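Local coordinates for CRISPR-associated protein, Cse2 family (Meiothermus ruber, PDB 3WA8) that probably binds G-rich crRNA sequences and stabilises the R-loop as the small Cse2 (CasB) subunit of a type I-E CRISPR surveillance complex, at residues A[16-21]-A[70-75]; A[115-120]-A[185-190]; A[130-135]-A[142-147]. All coordinates share one frame; numbering follows the deposited sequence.

Interaction 1. Residues A[16-21]-A[70-75]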
loop_
_atom_site.group_PDB
_atom_site.type_symbol
_atom_site.label_atom_id
_atom_site.label_comp_id
_atom_site.label_asym_id
_atom_site.label_seq_id
_atom_site.Cartn_x
_atom_site.Cartn_y
_atom_site.Cartn_z
ATOM N N ARG A 16 12.958 2.350 -2.363
ATOM C CA ARG A 16 14.134 2.513 -3.206
ATOM C C ARG A 16 15.077 1.298 -3.136
ATOM O O ARG A 16 15.565 0.819 -4.160
ATOM C CB ARG A 16 14.873 3.797 -2.817
ATOM C CG ARG A 16 16.194 4.085 -3.558
ATOM C CD ARG A 16 16.559 5.605 -3.473
ATOM N NE ARG A 16 15.322 6.416 -3.393
ATOM C CZ ARG A 16 15.245 7.748 -3.262
ATOM N NH1 ARG A 16 16.353 8.500 -3.200
ATOM N NH2 ARG A 16 14.037 8.326 -3.191
ATOM N N TYR A 17 15.310 0.794 -1.930
ATOM C CA TYR A 17 16.257 -0.283 -1.688
ATOM C C TYR A 17 15.756 -1.556 -2.342
ATOM O O TYR A 17 16.524 -2.256 -3.008
ATOM C CB TYR A 17 16.410 -0.417 -0.177
ATOM C CG TYR A 17 17.286 -1.501 0.427
ATOM C CD1 TYR A 17 18.632 -1.282 0.738
ATOM C CD2 TYR A 17 16.718 -2.712 0.808
ATOM C CE1 TYR A 17 19.411 -2.311 1.362
ATOM C CE2 TYR A 17 17.444 -3.721 1.416
ATOM C CZ TYR A 17 18.783 -3.542 1.697
ATOM O OH TYR A 17 19.440 -4.614 2.321
ATOM N N LEU A 18 14.462 -1.846 -2.178
ATOM C CA LEU A 18 13.863 -2.999 -2.832
ATOM C C LEU A 18 14.019 -2.886 -4.349
ATOM O O LEU A 18 14.362 -3.873 -5.003
ATOM C CB LEU A 18 12.388 -3.137 -2.504
ATOM C CG LEU A 18 11.818 -3.462 -1.129
ATOM C CD1 LEU A 18 10.319 -3.200 -1.151
ATOM C CD2 LEU A 18 12.001 -4.883 -0.777
ATOM N N ARG A 19 13.776 -1.697 -4.908
ATOM C CA ARG A 19 13.900 -1.486 -6.354
ATOM C C ARG A 19 15.313 -1.697 -6.855
ATOM O O ARG A 19 15.542 -2.219 -7.955
ATOM C CB ARG A 19 13.501 -0.069 -6.724
ATOM C CG ARG A 19 12.101 0.264 -6.365
ATOM C CD ARG A 19 11.579 1.324 -7.256
ATOM N NE ARG A 19 10.123 1.335 -7.179
ATOM C CZ ARG A 19 9.414 2.348 -6.704
ATOM N NH1 ARG A 19 10.017 3.434 -6.263
ATOM N NH2 ARG A 19 8.108 2.277 -6.685
ATOM N N GLN A 20 16.274 -1.260 -6.059
ATOM C CA GLN A 20 17.629 -1.235 -6.532
ATOM C C GLN A 20 18.314 -2.551 -6.303
ATOM O O GLN A 20 19.173 -2.902 -7.069
ATOM C CB GLN A 20 18.405 -0.114 -5.872
ATOM C CG GLN A 20 17.901 1.261 -6.231
ATOM C CD GLN A 20 18.859 2.335 -5.741
ATOM O OE1 GLN A 20 19.880 2.007 -5.126
ATOM N NE2 GLN A 20 18.551 3.618 -6.012
ATOM N N ARG A 21 17.938 -3.291 -5.266
ATOM C CA ARG A 21 18.771 -4.418 -4.844
ATOM C C ARG A 21 18.136 -5.790 -4.947
ATOM O O ARG A 21 18.853 -6.766 -4.954
ATOM C CB ARG A 21 19.317 -4.226 -3.428
ATOM C CG ARG A 21 20.222 -3.043 -3.242
ATOM C CD ARG A 21 21.727 -3.445 -3.162
ATOM N NE ARG A 21 22.565 -2.276 -2.840
ATOM C CZ ARG A 21 22.438 -1.543 -1.726
ATOM N NH1 ARG A 21 21.522 -1.863 -0.808
ATOM N NH2 ARG A 21 23.216 -0.490 -1.520
ATOM N N GLY A 70 5.880 -7.907 -0.401
ATOM C CA GLY A 70 5.183 -8.917 -1.188
ATOM C C GLY A 70 4.293 -8.301 -2.239
ATOM O O GLY A 70 4.297 -8.739 -3.402
ATOM N N LEU A 71 3.534 -7.274 -1.851
ATOM C CA LEU A 71 2.607 -6.685 -2.795
ATOM C C LEU A 71 3.403 -6.033 -3.908
ATOM O O LEU A 71 3.063 -6.159 -5.085
ATOM C CB LEU A 71 1.699 -5.665 -2.131
ATOM C CG LEU A 71 0.697 -6.281 -1.157
ATOM C CD1 LEU A 71 0.024 -5.235 -0.219
ATOM C CD2 LEU A 71 -0.300 -7.132 -1.919
ATOM N N TRP A 72 4.481 -5.359 -3.524
ATOM C CA TRP A 72 5.267 -4.629 -4.471
ATOM C C TRP A 72 5.855 -5.657 -5.427
ATOM O O TRP A 72 5.860 -5.470 -6.642
ATOM C CB TRP A 72 6.344 -3.826 -3.748
ATOM C CG TRP A 72 7.386 -3.342 -4.659
ATOM C CD1 TRP A 72 7.295 -2.281 -5.499
ATOM C CD2 TRP A 72 8.681 -3.929 -4.882
ATOM N NE1 TRP A 72 8.451 -2.174 -6.248
ATOM C CE2 TRP A 72 9.318 -3.171 -5.878
ATOM C CE3 TRP A 72 9.357 -5.029 -4.342
ATOM C CZ2 TRP A 72 10.612 -3.455 -6.329
ATOM C CZ3 TRP A 72 10.656 -5.314 -4.800
ATOM C CH2 TRP A 72 11.261 -4.532 -5.780
ATOM N N ALA A 73 6.318 -6.769 -4.859
ATOM C CA ALA A 73 6.960 -7.840 -5.624
ATOM C C ALA A 73 5.959 -8.502 -6.562
ATOM O O ALA A 73 6.330 -9.283 -7.417
ATOM C CB ALA A 73 7.537 -8.839 -4.673
ATOM N N SER A 74 4.681 -8.174 -6.399
ATOM C CA SER A 74 3.622 -8.761 -7.218
ATOM C C SER A 74 3.147 -7.818 -8.286
ATOM O O SER A 74 2.363 -8.201 -9.148
ATOM C CB SER A 74 2.416 -9.115 -6.362
ATOM O OG SER A 74 2.746 -10.130 -5.457
ATOM N N THR A 75 3.616 -6.581 -8.243
ATOM C CA THR A 75 3.012 -5.553 -9.075
ATOM C C THR A 75 3.027 -5.789 -10.579
ATOM O O THR A 75 3.847 -6.504 -11.112
ATOM C CB THR A 75 3.552 -4.152 -8.782
ATOM O OG1 THR A 75 2.712 -3.211 -9.471
ATOM C CG2 THR A 75 5.008 -4.006 -9.254
#

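Interaction 2. Residues A[115-120]-A[185-190]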
loop_
_atom_site.group_PDB
_atom_site.type_symbol
_atom_site.label_atom_id
_atom_site.label_comp_id
_atom_site.label_asym_id
_atom_site.label_seq_id
_atom_site.Cartn_x
_atom_site.Cartn_y
_atom_site.Cartn_z
ATOM N N GLN A 115 -9.972 5.987 -7.662
ATOM C CA GLN A 115 -9.698 5.936 -9.091
ATOM C C GLN A 115 -10.249 4.636 -9.667
ATOM O O GLN A 115 -10.818 4.622 -10.768
ATOM C CB GLN A 115 -8.197 6.062 -9.357
ATOM C CG GLN A 115 -7.701 7.477 -9.338
ATOM C CD GLN A 115 -6.209 7.577 -9.488
ATOM O OE1 GLN A 115 -5.459 6.910 -8.789
ATOM N NE2 GLN A 115 -5.768 8.443 -10.376
ATOM N N LEU A 116 -10.080 3.554 -8.904
ATOM C CA LEU A 116 -10.585 2.251 -9.279
ATOM C C LEU A 116 -12.117 2.290 -9.293
ATOM O O LEU A 116 -12.760 1.874 -10.275
ATOM C CB LEU A 116 -10.063 1.220 -8.305
ATOM C CG LEU A 116 -10.785 -0.105 -8.293
ATOM C CD1 LEU A 116 -10.484 -0.876 -9.570
ATOM C CD2 LEU A 116 -10.376 -0.869 -7.084
ATOM N N TYR A 117 -12.691 2.827 -8.222
ATOM C CA TYR A 117 -14.124 3.010 -8.116
ATOM C C TYR A 117 -14.699 3.691 -9.349
ATOM O O TYR A 117 -15.665 3.202 -9.933
ATOM C CB TYR A 117 -14.394 3.826 -6.874
ATOM C CG TYR A 117 -15.813 4.246 -6.644
ATOM C CD1 TYR A 117 -16.798 3.313 -6.371
ATOM C CD2 TYR A 117 -16.158 5.583 -6.645
ATOM C CE1 TYR A 117 -18.095 3.699 -6.130
ATOM C CE2 TYR A 117 -17.458 5.984 -6.414
ATOM C CZ TYR A 117 -18.425 5.036 -6.152
ATOM O OH TYR A 117 -19.721 5.422 -5.912
ATOM N N LEU A 118 -14.098 4.806 -9.758
ATOM C CA LEU A 118 -14.606 5.585 -10.895
ATOM C C LEU A 118 -14.397 4.865 -12.218
ATOM O O LEU A 118 -15.213 4.980 -13.127
ATOM C CB LEU A 118 -13.959 6.969 -10.948
ATOM C CG LEU A 118 -14.270 7.962 -9.821
ATOM C CD1 LEU A 118 -13.091 8.879 -9.591
ATOM C CD2 LEU A 118 -15.532 8.778 -10.067
ATOM N N ALA A 119 -13.303 4.122 -12.320
ATOM C CA ALA A 119 -13.024 3.306 -13.500
ATOM C C ALA A 119 -14.091 2.224 -13.712
ATOM O O ALA A 119 -14.344 1.820 -14.841
ATOM C CB ALA A 119 -11.626 2.681 -13.407
ATOM N N ARG A 120 -14.721 1.766 -12.633
ATOM C CA ARG A 120 -15.739 0.719 -12.723
ATOM C C ARG A 120 -17.151 1.249 -12.550
ATOM O O ARG A 120 -17.974 0.604 -11.895
ATOM C CB ARG A 120 -15.491 -0.359 -11.675
ATOM C CG ARG A 120 -14.372 -1.307 -11.997
ATOM C CD ARG A 120 -14.630 -2.611 -11.300
ATOM N NE ARG A 120 -13.379 -3.292 -11.018
ATOM C CZ ARG A 120 -12.728 -4.056 -11.891
ATOM N NH1 ARG A 120 -13.237 -4.249 -13.113
ATOM N NH2 ARG A 120 -11.571 -4.633 -11.538
ATOM N N ARG A 185 -11.221 10.400 3.446
ATOM C CA ARG A 185 -11.362 11.755 2.949
ATOM C C ARG A 185 -10.791 11.815 1.572
ATOM O O ARG A 185 -11.332 12.502 0.731
ATOM C CB ARG A 185 -10.686 12.779 3.856
ATOM C CG ARG A 185 -11.225 12.768 5.254
ATOM C CD ARG A 185 -10.657 13.864 6.075
ATOM N NE ARG A 185 -11.133 13.659 7.421
ATOM C CZ ARG A 185 -11.268 14.610 8.327
ATOM N NH1 ARG A 185 -10.935 15.862 8.042
ATOM N NH2 ARG A 185 -11.751 14.295 9.521
ATOM N N ALA A 186 -9.722 11.071 1.330
ATOM C CA ALA A 186 -9.112 11.064 0.017
ATOM C C ALA A 186 -10.105 10.487 -0.952
ATOM O O ALA A 186 -10.353 11.072 -1.993
ATOM C CB ALA A 186 -7.841 10.267 0.014
ATOM N N PHE A 187 -10.697 9.354 -0.602
ATOM C CA PHE A 187 -11.665 8.710 -1.470
ATOM C C PHE A 187 -12.790 9.669 -1.858
ATOM O O PHE A 187 -13.036 9.910 -3.044
ATOM C CB PHE A 187 -12.251 7.492 -0.778
ATOM C CG PHE A 187 -13.249 6.732 -1.612
ATOM C CD1 PHE A 187 -12.837 5.654 -2.405
ATOM C CD2 PHE A 187 -14.593 7.070 -1.591
ATOM C CE1 PHE A 187 -13.739 4.939 -3.192
ATOM C CE2 PHE A 187 -15.513 6.347 -2.379
ATOM C CZ PHE A 187 -15.082 5.284 -3.185
ATOM N N TYR A 188 -13.482 10.230 -0.880
ATOM C CA TYR A 188 -14.644 11.023 -1.242
ATOM C C TYR A 188 -14.281 12.347 -1.874
ATOM O O TYR A 188 -15.035 12.891 -2.660
ATOM C CB TYR A 188 -15.617 11.140 -0.075
ATOM C CG TYR A 188 -16.305 9.807 0.171
ATOM C CD1 TYR A 188 -17.285 9.349 -0.705
ATOM C CD2 TYR A 188 -15.940 8.981 1.246
ATOM C CE1 TYR A 188 -17.908 8.130 -0.517
ATOM C CE2 TYR A 188 -16.565 7.740 1.449
ATOM C CZ TYR A 188 -17.550 7.325 0.552
ATOM O OH TYR A 188 -18.192 6.113 0.693
ATOM N N ARG A 189 -13.081 12.825 -1.580
ATOM C CA ARG A 189 -12.550 14.021 -2.209
ATOM C C ARG A 189 -12.280 13.827 -3.711
ATOM O O ARG A 189 -12.593 14.709 -4.516
ATOM C CB ARG A 189 -11.277 14.443 -1.509
ATOM C CG ARG A 189 -10.988 15.891 -1.658
ATOM C CD ARG A 189 -9.837 16.304 -0.789
ATOM N NE ARG A 189 -10.084 17.634 -0.258
ATOM C CZ ARG A 189 -9.151 18.557 -0.061
ATOM N NH1 ARG A 189 -7.874 18.300 -0.357
ATOM N NH2 ARG A 189 -9.514 19.749 0.426
ATOM N N THR A 190 -11.717 12.678 -4.077
ATOM C CA THR A 190 -11.491 12.309 -5.466
ATOM C C THR A 190 -12.783 12.137 -6.256
ATOM O O THR A 190 -12.920 12.673 -7.340
ATOM C CB THR A 190 -10.715 11.000 -5.544
ATOM O OG1 THR A 190 -9.441 11.153 -4.913
ATOM C CG2 THR A 190 -10.501 10.585 -6.972
#

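Interaction 3. Residues A[130-135]-A[142-147]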
loop_
_atom_site.group_PDB
_atom_site.type_symbol
_atom_site.label_atom_id
_atom_site.label_comp_id
_atom_site.label_asym_id
_atom_site.label_seq_id
_atom_site.Cartn_x
_atom_site.Cartn_y
_atom_site.Cartn_z
ATOM N N PHE A 130 -14.249 -1.259 0.003
ATOM C CA PHE A 130 -13.435 -0.189 0.542
ATOM C C PHE A 130 -13.793 0.135 1.988
ATOM O O PHE A 130 -12.909 0.346 2.842
ATOM C CB PHE A 130 -13.552 1.057 -0.338
ATOM C CG PHE A 130 -12.944 2.292 0.269
ATOM C CD1 PHE A 130 -11.624 2.299 0.703
ATOM C CD2 PHE A 130 -13.696 3.465 0.389
ATOM C CE1 PHE A 130 -11.061 3.448 1.269
ATOM C CE2 PHE A 130 -13.154 4.613 0.954
ATOM C CZ PHE A 130 -11.819 4.608 1.386
ATOM N N ILE A 131 -15.091 0.196 2.261
ATOM C CA ILE A 131 -15.529 0.461 3.609
ATOM C C ILE A 131 -15.056 -0.701 4.466
ATOM O O ILE A 131 -14.550 -0.508 5.562
ATOM C CB ILE A 131 -17.042 0.643 3.674
ATOM C CG1 ILE A 131 -17.405 2.065 3.255
ATOM C CG2 ILE A 131 -17.531 0.434 5.053
ATOM C CD1 ILE A 131 -18.858 2.237 2.826
ATOM N N ALA A 132 -15.160 -1.905 3.929
ATOM C CA ALA A 132 -14.783 -3.077 4.688
ATOM C C ALA A 132 -13.308 -3.010 5.018
ATOM O O ALA A 132 -12.898 -3.391 6.109
ATOM C CB ALA A 132 -15.089 -4.322 3.925
ATOM N N LEU A 133 -12.513 -2.526 4.064
ATOM C CA LEU A 133 -11.096 -2.299 4.270
ATOM C C LEU A 133 -10.871 -1.309 5.414
ATOM O O LEU A 133 -10.076 -1.571 6.314
ATOM C CB LEU A 133 -10.454 -1.802 2.982
ATOM C CG LEU A 133 -8.944 -1.621 2.983
ATOM C CD1 LEU A 133 -8.230 -2.911 3.163
ATOM C CD2 LEU A 133 -8.511 -0.968 1.719
ATOM N N LEU A 134 -11.590 -0.194 5.429
ATOM C CA LEU A 134 -11.363 0.769 6.503
ATOM C C LEU A 134 -11.744 0.229 7.889
ATOM O O LEU A 134 -11.335 0.797 8.907
ATOM C CB LEU A 134 -12.088 2.087 6.232
ATOM C CG LEU A 134 -11.772 2.872 4.967
ATOM C CD1 LEU A 134 -12.591 4.147 4.922
ATOM C CD2 LEU A 134 -10.302 3.201 4.930
ATOM N N ASP A 135 -12.536 -0.845 7.932
ATOM C CA ASP A 135 -12.960 -1.450 9.207
ATOM C C ASP A 135 -11.968 -2.475 9.754
ATOM O O ASP A 135 -12.037 -2.848 10.921
ATOM C CB ASP A 135 -14.303 -2.159 9.045
ATOM C CG ASP A 135 -15.468 -1.237 9.207
ATOM O OD1 ASP A 135 -15.576 -0.603 10.284
ATOM O OD2 ASP A 135 -16.291 -1.153 8.269
ATOM N N PRO A 142 -4.134 -7.569 6.472
ATOM C CA PRO A 142 -3.279 -8.005 5.378
ATOM C C PRO A 142 -4.121 -8.652 4.293
ATOM O O PRO A 142 -3.887 -8.439 3.118
ATOM C CB PRO A 142 -2.355 -9.029 6.049
ATOM C CG PRO A 142 -2.329 -8.617 7.461
ATOM C CD PRO A 142 -3.721 -8.176 7.751
ATOM N N TYR A 143 -5.128 -9.409 4.684
ATOM C CA TYR A 143 -5.952 -10.058 3.688
ATOM C C TYR A 143 -6.782 -9.071 2.828
ATOM O O TYR A 143 -6.797 -9.157 1.598
ATOM C CB TYR A 143 -6.841 -11.085 4.362
ATOM C CG TYR A 143 -7.765 -11.769 3.397
ATOM C CD1 TYR A 143 -7.292 -12.783 2.547
ATOM C CD2 TYR A 143 -9.120 -11.405 3.326
ATOM C CE1 TYR A 143 -8.158 -13.437 1.647
ATOM C CE2 TYR A 143 -9.998 -12.038 2.430
ATOM C CZ TYR A 143 -9.510 -13.055 1.594
ATOM O OH TYR A 143 -10.373 -13.687 0.713
ATOM N N ARG A 144 -7.454 -8.125 3.466
ATOM C CA ARG A 144 -8.296 -7.244 2.703
ATOM C C ARG A 144 -7.506 -6.313 1.809
ATOM O O ARG A 144 -7.910 -6.021 0.680
ATOM C CB ARG A 144 -9.207 -6.483 3.616
ATOM C CG ARG A 144 -10.204 -7.384 4.271
ATOM C CD ARG A 144 -11.004 -6.639 5.291
ATOM N NE ARG A 144 -11.677 -7.580 6.165
ATOM C CZ ARG A 144 -12.573 -7.250 7.086
ATOM N NH1 ARG A 144 -12.905 -5.974 7.253
ATOM N NH2 ARG A 144 -13.126 -8.205 7.833
ATOM N N LEU A 145 -6.354 -5.878 2.297
ATOM C CA LEU A 145 -5.487 -5.009 1.503
ATOM C C LEU A 145 -4.985 -5.732 0.261
ATOM O O LEU A 145 -4.832 -5.139 -0.819
ATOM C CB LEU A 145 -4.306 -4.567 2.339
ATOM C CG LEU A 145 -3.343 -3.669 1.604
ATOM C CD1 LEU A 145 -4.067 -2.371 1.454
ATOM C CD2 LEU A 145 -2.075 -3.492 2.385
ATOM N N ARG A 146 -4.754 -7.026 0.413
ATOM C CA ARG A 146 -4.167 -7.804 -0.642
ATOM C C ARG A 146 -5.191 -7.949 -1.721
ATOM O O ARG A 146 -4.869 -7.829 -2.894
ATOM C CB ARG A 146 -3.776 -9.153 -0.097
ATOM C CG ARG A 146 -2.891 -9.970 -0.959
ATOM C CD ARG A 146 -2.376 -11.054 -0.061
ATOM N NE ARG A 146 -2.061 -12.299 -0.761
ATOM C CZ ARG A 146 -2.192 -13.491 -0.188
ATOM N NH1 ARG A 146 -2.667 -13.584 1.058
ATOM N NH2 ARG A 146 -1.864 -14.592 -0.852
ATOM N N GLN A 147 -6.438 -8.180 -1.336
ATOM C CA GLN A 147 -7.517 -8.240 -2.318
ATOM C C GLN A 147 -7.698 -6.903 -3.053
ATOM O O GLN A 147 -7.943 -6.888 -4.263
ATOM C CB GLN A 147 -8.819 -8.599 -1.641
ATOM C CG GLN A 147 -9.092 -10.049 -1.425
ATOM C CD GLN A 147 -10.593 -10.256 -1.168
ATOM O OE1 GLN A 147 -11.273 -9.365 -0.593
ATOM N NE2 GLN A 147 -11.137 -11.406 -1.636
#

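Interaction 1. Residues A[16-21]-A[70-75]
Trp-72 carries the whole of this contact for residues 70-75, reaching across to Leu-18 and Arg-19 on helix 10-21. One residue earlier on helix 59-72, Leu-71 turns to other neighbours and packs on Trp-162 and on helix 141-154. At Trp-72 the CG lies anti to the backbone N (chi1 165°), which carries the indole out toward helix 10-21. Leu-18 covers one face of the six-membered ring in a CH-pi contact, its CB 3.9 Å from the ring centroid and displaced toward the rim, with CB 3.6 Å from Trp-72 CZ3. CD1 of Leu-18 lies on the same side, by the CE3 rim of the ring, 3.8 Å from Trp-72 CE3. Arg-19 brings its CA to 3.8 Å from Trp-72 CZ2, and its NE lies loosely by Trp-72 NE1 at 4.0 Å. Its extended chain runs past the indole, the guanidinium plane turned 65° from the ring.

Glu-80 serves both polar ends, OE2 accepting a hydrogen bond from Trp-72 NE1 and OE1 forming a salt bridge with Arg-19 NH2. The contact is largely buried within an all-helical Cse2-family protein, where one indole joins two helices distant in sequence; Trp-162 meets it edge-to-face. Trp-72 to Thr-75 form a type I beta turn. From it Ser-74 OG reaches back to the preceding helical turn and donates a hydrogen bond to Gly-70 O at 2.9 Å.

Interaction 2. Residues A[115-120]-A[185-190]
Tyr-117 and Phe-187 form the aromatic part of this meeting of helices 109-119 and 178-197. The CZ corner of the Phe-187 ring sits over one face of the Tyr-117 ring, off its centre, with CZ 3.6 Å from Tyr-117 CD2. The pair is oblique, its centroids 5.2 Å apart and its planes inclined at 48°. CE1 of Phe-187 also lies 3.9 Å from Tyr-117 CB. An alanine in place of Tyr-117 would remove the ring under CZ and would probably open a gap beside Phe-187.

Purely aliphatic packing supplies the second point of contact, where Leu-118 CD1 approaches Thr-190 CG2 at 4.1 Å. With OG1 of the threonine beside the backbone N (chi1 -61°), CG2 points across to the leucine, while the hydroxyl is hydrogen-bonded to His-111. No hydrogen bond bridges the two segments.

Around this partly buried, all-helical junction, Phe-187 also stacks on Phe-130 of helix 124-135, and Tyr-117 touches Ile-126 and Glu-127 of that same helix, which thereby joins both partners; helix 102-106 packs against Ala-186.

Interaction 3. Residues A[130-135]-A[142-147]
With CG anti to the carbonyl carbon (chi1 -67°) and the chain extended from CG to NE, Arg-144 reaches across to the C-terminal part of helix 124-135, where NH1 meets Ala-132 O. Leu-133 has CG anti to its backbone N (chi1 -175°), and this swings CD1 toward helix 141-154. The two side chains thus slide past one another in opposite directions. The Arg-144 NH1 to Ala-132 O hydrogen bond is 2.8 Å long but bent, 137° at the hydrogen. Its acceptor lies in the guanidinium plane, whereas NH1 stands above the plane of the carbonyl.

The segments form part of a helical hairpin: helices 124-135 and 141-154, joined by a short connection, run roughly antiparallel, their local axes 9.4 Å apart. Ala-132 O is gripped twice, because Asp-135 N also donates to it, at 3.2 Å and from the opposite face of the carbonyl plane. The guanidinium sits near the C-terminal end of the helix, where the helix dipole would probably favour a positive group.

Deeper in the hairpin, Leu-133 CD1 lies 3.7 Å from Arg-144 CB and 3.6 Å from Leu-145 N. Leu-133 also packs on Ile-113 and Trp-183, and Leu-145 on Leu-67 and Leu-71 of helix 59-72.

From the N terminus, interaction 1 comes first, closing a loop of 48 residues as helix 59-72 returns to helix 10-21. That loop ends before either other contact opens. Interaction 2 then spans 64 residues between helices 109-119 and 178-197, and the short hairpin of interaction 3 lies wholly within this span. Interactions 2 and 3 meet directly through the ring contact between helices 178-197 and 124-135. Interactions 1 and 3 lie on opposite sides of the chain's centre, yet they touch where helices 59-72 and 141-154 pack. Residues 142-147 thus link the N-terminal helices with the C-terminal group, while interactions 1 and 2 remain about 13 Å apart at their nearest atoms.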